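Cysteine desulfurase from Fervidobacterium islandicum probably draws sulfur from L-cysteine, leaving alanine, with pyridoxal-5'-phosphate as its cofactor and as part of a Suf sulfur-transfer system. Local coordinates of one contact, PDB 6A6E (chain A, 2.09 Å), residues E95-T100 and I243-G248, beside the matching contact of the related cysteine desulfurase from Thermococcus onnurineus, PDB 5B89 (chain B, 1.50 Å), residues E98-T103 and I244-I249. Structure 2 is superposed on structure 1 by the backbone atoms of these residues (RMSD 0.23 Å); each is numbered along its deposited sequence.

Structure 1 (6A6E); sequences EEIIFT and IGVLYG.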
loop_
_atom_site.group_PDB
_atom_site.type_symbol
_atom_site.label_atom_id
_atom_site.label_comp_id
_atom_site.label_asym_id
_atom_site.label_seq_id
_atom_site.Cartn_x
_atom_site.Cartn_y
_atom_site.Cartn_z
ATOM N N GLU A 95 4.471 6.638 -18.556
ATOM C CA GLU A 95 3.030 6.799 -18.350
ATOM C C GLU A 95 2.259 5.455 -18.345
ATOM O O GLU A 95 1.099 5.436 -18.068
ATOM C CB GLU A 95 2.412 7.833 -19.354
ATOM C CG GLU A 95 1.957 7.247 -20.680
ATOM C CD GLU A 95 1.843 8.295 -21.825
ATOM O OE1 GLU A 95 0.765 8.965 -21.947
ATOM O OE2 GLU A 95 2.809 8.416 -22.660
ATOM N N GLU A 96 2.951 4.343 -18.658
ATOM C CA GLU A 96 2.404 2.997 -18.594
ATOM C C GLU A 96 2.675 2.263 -17.257
ATOM O O GLU A 96 2.250 1.091 -17.073
ATOM C CB GLU A 96 2.984 2.163 -19.787
ATOM C CG GLU A 96 2.651 2.796 -21.133
ATOM C CD GLU A 96 3.205 2.019 -22.336
ATOM O OE1 GLU A 96 4.398 1.636 -22.326
ATOM O OE2 GLU A 96 2.403 1.773 -23.254
ATOM N N ILE A 97 3.408 2.923 -16.371
ATOM C CA ILE A 97 3.726 2.388 -15.061
ATOM C C ILE A 97 2.837 3.052 -13.989
ATOM O O ILE A 97 2.872 4.294 -13.789
ATOM C CB ILE A 97 5.163 2.660 -14.769
ATOM C CG1 ILE A 97 6.067 1.954 -15.812
ATOM C CG2 ILE A 97 5.587 2.166 -13.393
ATOM C CD1 ILE A 97 5.879 0.436 -15.952
ATOM N N ILE A 98 2.047 2.214 -13.316
ATOM C CA ILE A 98 1.230 2.610 -12.206
ATOM C C ILE A 98 1.718 1.957 -10.939
ATOM O O ILE A 98 1.920 0.756 -10.926
ATOM C CB ILE A 98 -0.191 2.186 -12.486
ATOM C CG1 ILE A 98 -0.590 2.871 -13.828
ATOM C CG2 ILE A 98 -1.100 2.600 -11.358
ATOM C CD1 ILE A 98 -1.692 2.113 -14.470
ATOM N N PHE A 99 1.976 2.760 -9.907
ATOM C CA PHE A 99 2.354 2.223 -8.588
ATOM C C PHE A 99 1.088 1.782 -7.835
ATOM O O PHE A 99 0.028 2.449 -7.876
ATOM C CB PHE A 99 3.203 3.195 -7.757
ATOM C CG PHE A 99 4.590 3.372 -8.260
ATOM C CD1 PHE A 99 5.475 2.312 -8.274
ATOM C CD2 PHE A 99 5.040 4.620 -8.682
ATOM C CE1 PHE A 99 6.773 2.478 -8.671
ATOM C CE2 PHE A 99 6.320 4.792 -9.146
ATOM C CZ PHE A 99 7.197 3.714 -9.137
ATOM N N THR A 100 1.161 0.559 -7.302
ATOM C CA THR A 100 0.141 -0.026 -6.457
ATOM C C THR A 100 0.713 -0.514 -5.114
ATOM O O THR A 100 1.911 -0.285 -4.790
ATOM C CB THR A 100 -0.451 -1.243 -7.187
ATOM O OG1 THR A 100 0.545 -2.265 -7.268
ATOM C CG2 THR A 100 -0.913 -0.850 -8.663
ATOM N N ILE A 243 4.569 -1.909 -1.832
ATOM C CA ILE A 243 4.756 -1.313 -3.151
ATOM C C ILE A 243 4.700 -2.377 -4.220
ATOM O O ILE A 243 5.284 -3.439 -4.105
ATOM C CB ILE A 243 5.994 -0.442 -3.235
ATOM C CG1 ILE A 243 6.014 0.352 -4.556
ATOM C CG2 ILE A 243 7.280 -1.215 -3.038
ATOM C CD1 ILE A 243 5.037 1.488 -4.633
ATOM N N GLY A 244 3.849 -2.147 -5.203
ATOM C CA GLY A 244 3.834 -2.977 -6.418
ATOM C C GLY A 244 3.779 -2.088 -7.655
ATOM O O GLY A 244 3.705 -0.829 -7.564
ATOM N N VAL A 245 3.745 -2.755 -8.799
ATOM C CA VAL A 245 3.718 -2.155 -10.106
ATOM C C VAL A 245 2.673 -2.774 -10.955
ATOM O O VAL A 245 2.483 -4.020 -10.982
ATOM C CB VAL A 245 5.086 -2.318 -10.831
ATOM C CG1 VAL A 245 4.996 -1.826 -12.284
ATOM C CG2 VAL A 245 6.111 -1.523 -10.083
ATOM N N LEU A 246 1.977 -1.913 -11.682
ATOM C CA LEU A 246 1.086 -2.381 -12.771
ATOM C C LEU A 246 1.523 -1.679 -14.018
ATOM O O LEU A 246 1.550 -0.414 -14.069
ATOM C CB LEU A 246 -0.365 -2.069 -12.490
ATOM C CG LEU A 246 -1.376 -2.160 -13.651
ATOM C CD1 LEU A 246 -1.640 -3.574 -13.927
ATOM C CD2 LEU A 246 -2.686 -1.604 -13.165
ATOM N N TYR A 247 1.828 -2.484 -15.025
ATOM C CA TYR A 247 2.169 -2.005 -16.366
ATOM C C TYR A 247 0.967 -2.228 -17.199
ATOM O O TYR A 247 0.378 -3.272 -17.095
ATOM C CB TYR A 247 3.337 -2.766 -17.045
ATOM C CG TYR A 247 3.353 -2.629 -18.588
ATOM C CD1 TYR A 247 3.797 -1.455 -19.240
ATOM C CD2 TYR A 247 2.839 -3.635 -19.387
ATOM C CE1 TYR A 247 3.732 -1.353 -20.623
ATOM C CE2 TYR A 247 2.792 -3.544 -20.783
ATOM C CZ TYR A 247 3.259 -2.399 -21.376
ATOM O OH TYR A 247 3.190 -2.338 -22.729
ATOM N N GLY A 248 0.585 -1.266 -18.026
ATOM C CA GLY A 248 -0.357 -1.528 -19.094
ATOM C C GLY A 248 -0.053 -0.730 -20.343
ATOM O O GLY A 248 0.434 0.428 -20.264
HETATM O O HOH W 1 0.210 -4.288 -9.172
#
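I98 and L246 face each other as a hydrogen-bonded antiparallel pair, I98 N to L246 O and L246 N to I98 O. Strand 97-100 lies at one edge of the large seven-stranded sheet of this fold-type-I enzyme, and strand 244-248 is the one that runs antiparallel to both its neighbours. T100 leads on to T103 and T104 of the pyridoxal-5'-phosphate pocket. Take I98 outward: CB lies 3.5 Å from L246 O, CG1 3.9 Å from that same L246 O, and CD1 reaches L246 CD2 at 4.1 Å. CG1 sits anti to the carbonyl carbon (chi1 -58°), and with CD1 carried outward from it the I98 side chain lies alongside L246, pointing the same way. On the face of I98, T100 CG2 meets L246 CB, and helix 103-116 covers L246. On the opposite face of the sheet, F99 CD1 packs on I243 CD1 at 3.8 Å, with G244 O at the ring edge. At the far end, G248 N bonds to E96 O, while E96 OE1 lies at the edge of the Y247 ring, 3.5 Å from Y247 CE1; K250 N holds E96 OE2 and S93 N holds E96 OE1, so both carboxylate oxygens are gripped by backbone N-H groups.

Structure 2 (5B89); sequences EEIVFT and IGVLYI.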
loop_
_atom_site.group_PDB
_atom_site.type_symbol
_atom_site.label_atom_id
_atom_site.label_comp_id
_atom_site.label_asym_id
_atom_site.label_seq_id
_atom_site.Cartn_x
_atom_site.Cartn_y
_atom_site.Cartn_z
ATOM N N GLU B 98 4.625 6.584 -18.802
ATOM C CA GLU B 98 3.231 6.668 -18.566
ATOM C C GLU B 98 2.440 5.348 -18.419
ATOM O O GLU B 98 1.292 5.358 -18.081
ATOM C CB GLU B 98 2.541 7.518 -19.633
ATOM C CG GLU B 98 2.698 7.059 -21.027
ATOM C CD GLU B 98 3.885 7.760 -21.687
ATOM O OE1 GLU B 98 5.008 8.007 -21.150
ATOM O OE2 GLU B 98 3.625 7.912 -22.966
ATOM N N GLU B 99 3.171 4.283 -18.742
ATOM C CA GLU B 99 2.563 2.954 -18.675
ATOM C C GLU B 99 2.754 2.293 -17.282
ATOM O O GLU B 99 2.280 1.152 -17.114
ATOM C CB GLU B 99 3.173 2.028 -19.717
ATOM C CG GLU B 99 2.843 2.462 -21.162
ATOM C CD GLU B 99 3.634 1.741 -22.268
ATOM O OE1 GLU B 99 2.924 1.365 -23.324
ATOM O OE2 GLU B 99 4.839 1.476 -22.098
ATOM N N ILE B 100 3.458 2.976 -16.384
ATOM C CA ILE B 100 3.727 2.437 -15.020
ATOM C C ILE B 100 2.790 3.000 -13.988
ATOM O O ILE B 100 2.736 4.247 -13.865
ATOM C CB ILE B 100 5.158 2.651 -14.609
ATOM C CG1 ILE B 100 6.191 2.015 -15.587
ATOM C CG2 ILE B 100 5.414 2.261 -13.172
ATOM C CD1 ILE B 100 5.983 0.536 -15.676
ATOM N N VAL B 101 2.035 2.130 -13.308
ATOM C CA VAL B 101 1.136 2.538 -12.203
ATOM C C VAL B 101 1.677 1.882 -10.931
ATOM O O VAL B 101 1.966 0.684 -10.890
ATOM C CB VAL B 101 -0.270 2.081 -12.473
ATOM C CG1 VAL B 101 -1.294 2.300 -11.335
ATOM C CG2 VAL B 101 -0.853 2.738 -13.768
ATOM N N PHE B 102 1.762 2.639 -9.836
ATOM C CA PHE B 102 2.107 2.073 -8.560
ATOM C C PHE B 102 0.874 1.633 -7.810
ATOM O O PHE B 102 -0.144 2.311 -7.707
ATOM C CB PHE B 102 2.928 3.065 -7.734
ATOM C CG PHE B 102 4.300 3.323 -8.278
ATOM C CD1 PHE B 102 5.208 2.278 -8.309
ATOM C CD2 PHE B 102 4.729 4.574 -8.718
ATOM C CE1 PHE B 102 6.486 2.462 -8.803
ATOM C CE2 PHE B 102 6.028 4.749 -9.170
ATOM C CZ PHE B 102 6.924 3.740 -9.171
ATOM N N THR B 103 1.013 0.456 -7.222
ATOM C CA THR B 103 0.016 -0.219 -6.415
ATOM C C THR B 103 0.653 -0.665 -5.098
ATOM O O THR B 103 1.741 -0.320 -4.827
ATOM C CB THR B 103 -0.507 -1.484 -7.136
ATOM O OG1 THR B 103 0.556 -2.403 -7.275
ATOM C CG2 THR B 103 -1.009 -1.117 -8.506
ATOM N N ILE B 244 4.742 -1.688 -1.982
ATOM C CA ILE B 244 4.834 -1.096 -3.326
ATOM C C ILE B 244 4.819 -2.176 -4.371
ATOM O O ILE B 244 5.622 -3.106 -4.374
ATOM C CB ILE B 244 6.098 -0.186 -3.449
ATOM C CG1 ILE B 244 6.068 0.646 -4.706
ATOM C CG2 ILE B 244 7.402 -0.902 -3.230
ATOM C CD1 ILE B 244 5.075 1.782 -4.714
ATOM N N GLY B 245 3.890 -2.073 -5.222
ATOM C CA GLY B 245 3.779 -2.931 -6.400
ATOM C C GLY B 245 3.743 -2.103 -7.641
ATOM O O GLY B 245 3.549 -0.887 -7.642
ATOM N N VAL B 246 3.806 -2.808 -8.779
ATOM C CA VAL B 246 3.752 -2.175 -10.104
ATOM C C VAL B 246 2.704 -2.869 -10.951
ATOM O O VAL B 246 2.571 -4.077 -10.901
ATOM C CB VAL B 246 5.148 -2.228 -10.761
ATOM C CG1 VAL B 246 5.062 -1.770 -12.231
ATOM C CG2 VAL B 246 6.154 -1.436 -10.010
ATOM N N LEU B 247 1.954 -2.044 -11.666
ATOM C CA LEU B 247 1.084 -2.484 -12.737
ATOM C C LEU B 247 1.508 -1.747 -14.000
ATOM O O LEU B 247 1.424 -0.508 -14.101
ATOM C CB LEU B 247 -0.366 -2.269 -12.455
ATOM C CG LEU B 247 -1.361 -2.613 -13.635
ATOM C CD1 LEU B 247 -1.209 -4.025 -13.983
ATOM C CD2 LEU B 247 -2.756 -2.203 -13.251
ATOM N N TYR B 248 1.973 -2.527 -15.003
ATOM C CA TYR B 248 2.179 -2.003 -16.341
ATOM C C TYR B 248 0.965 -2.173 -17.150
ATOM O O TYR B 248 0.347 -3.237 -17.169
ATOM C CB TYR B 248 3.316 -2.813 -17.009
ATOM C CG TYR B 248 3.439 -2.723 -18.533
ATOM C CD1 TYR B 248 3.979 -1.599 -19.126
ATOM C CD2 TYR B 248 2.936 -3.700 -19.301
ATOM C CE1 TYR B 248 4.135 -1.541 -20.462
ATOM C CE2 TYR B 248 3.056 -3.639 -20.647
ATOM C CZ TYR B 248 3.632 -2.543 -21.205
ATOM O OH TYR B 248 3.807 -2.392 -22.630
ATOM N N ILE B 249 0.580 -1.058 -17.782
ATOM C CA ILE B 249 -0.561 -0.972 -18.722
ATOM C C ILE B 249 -0.075 -0.470 -20.027
ATOM O O ILE B 249 0.363 0.678 -20.178
ATOM C CB ILE B 249 -1.633 -0.027 -18.213
ATOM C CG1 ILE B 249 -2.134 -0.399 -16.800
ATOM C CG2 ILE B 249 -2.765 0.093 -19.213
ATOM C CD1 ILE B 249 -3.021 0.627 -16.162
#
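V101 and L247 face each other as a hydrogen-bonded antiparallel pair, V101 N to L247 O and L247 N to V101 O. Take V101 outward: CB lies 3.5 Å from L247 O, and CG2, the branch anti to the carbonyl carbon, is 4.0 Å from that same L247 O and 3.9 Å from I249 CD1. That methyl is the tip of an extended I249 (chi2 170°), whose side chain slants across V101 and also rests on F229 and F257. On the face of V101, T103 CG2 meets L247 CB, and helix 106-117 covers L247. On the opposite face of the sheet, F102 CD1 packs on I244 CD1 at 3.6 Å, with G245 O at the ring edge. At the far end, I249 N bonds to E99 O, while E99 OE2 lies at the edge of the Y248 ring, 3.5 Å from Y248 CE1; E251 N holds E99 OE1 and K96 N holds E99 OE2, so both carboxylate oxygens are gripped by backbone N-H groups.

How the two compare
The sharpest difference is at the end of the second strand, where G248(A) stands against I249(B). CB, CG1, CG2 and CD1 of I249(B) have no counterpart in G248(A), which has no side chain. Two apolar contacts come with them: I249(B) CD1 meets V101(B) CG2 at 3.9 Å across the strands, and I249(B) CG1 lies 3.9 Å from L247(B) CG within its own strand. In the other structure the closest approach of this pair is I98(A) CD1 to G248(A) N, at 5.4 Å. The CA atoms that can be compared coincide within the error, and the bond from G248(A) N to E96(A) O has its match in I249(B) N to E99(B) O.

The second exchange, I98(A) against V101(B), lies across the strands from the first. CG2 of I98(A) and CG1 of V101(B) are 0.4 Å apart after superposition, and CG1 of I98(A) and CG2 of V101(B) are 0.3 Å apart, so both branches begin alike. Each CB also keeps its seat against the opposite carbonyl, L246(A) O or L247(B) O. L246(A) and T100(A) hold their places, as do their counterparts L247(B) and T103(B). What is added is one contact: V101(B) CG2 meets the CD1 methyl of I249(B), which probably tightens apolar packing at this end of the strand pair.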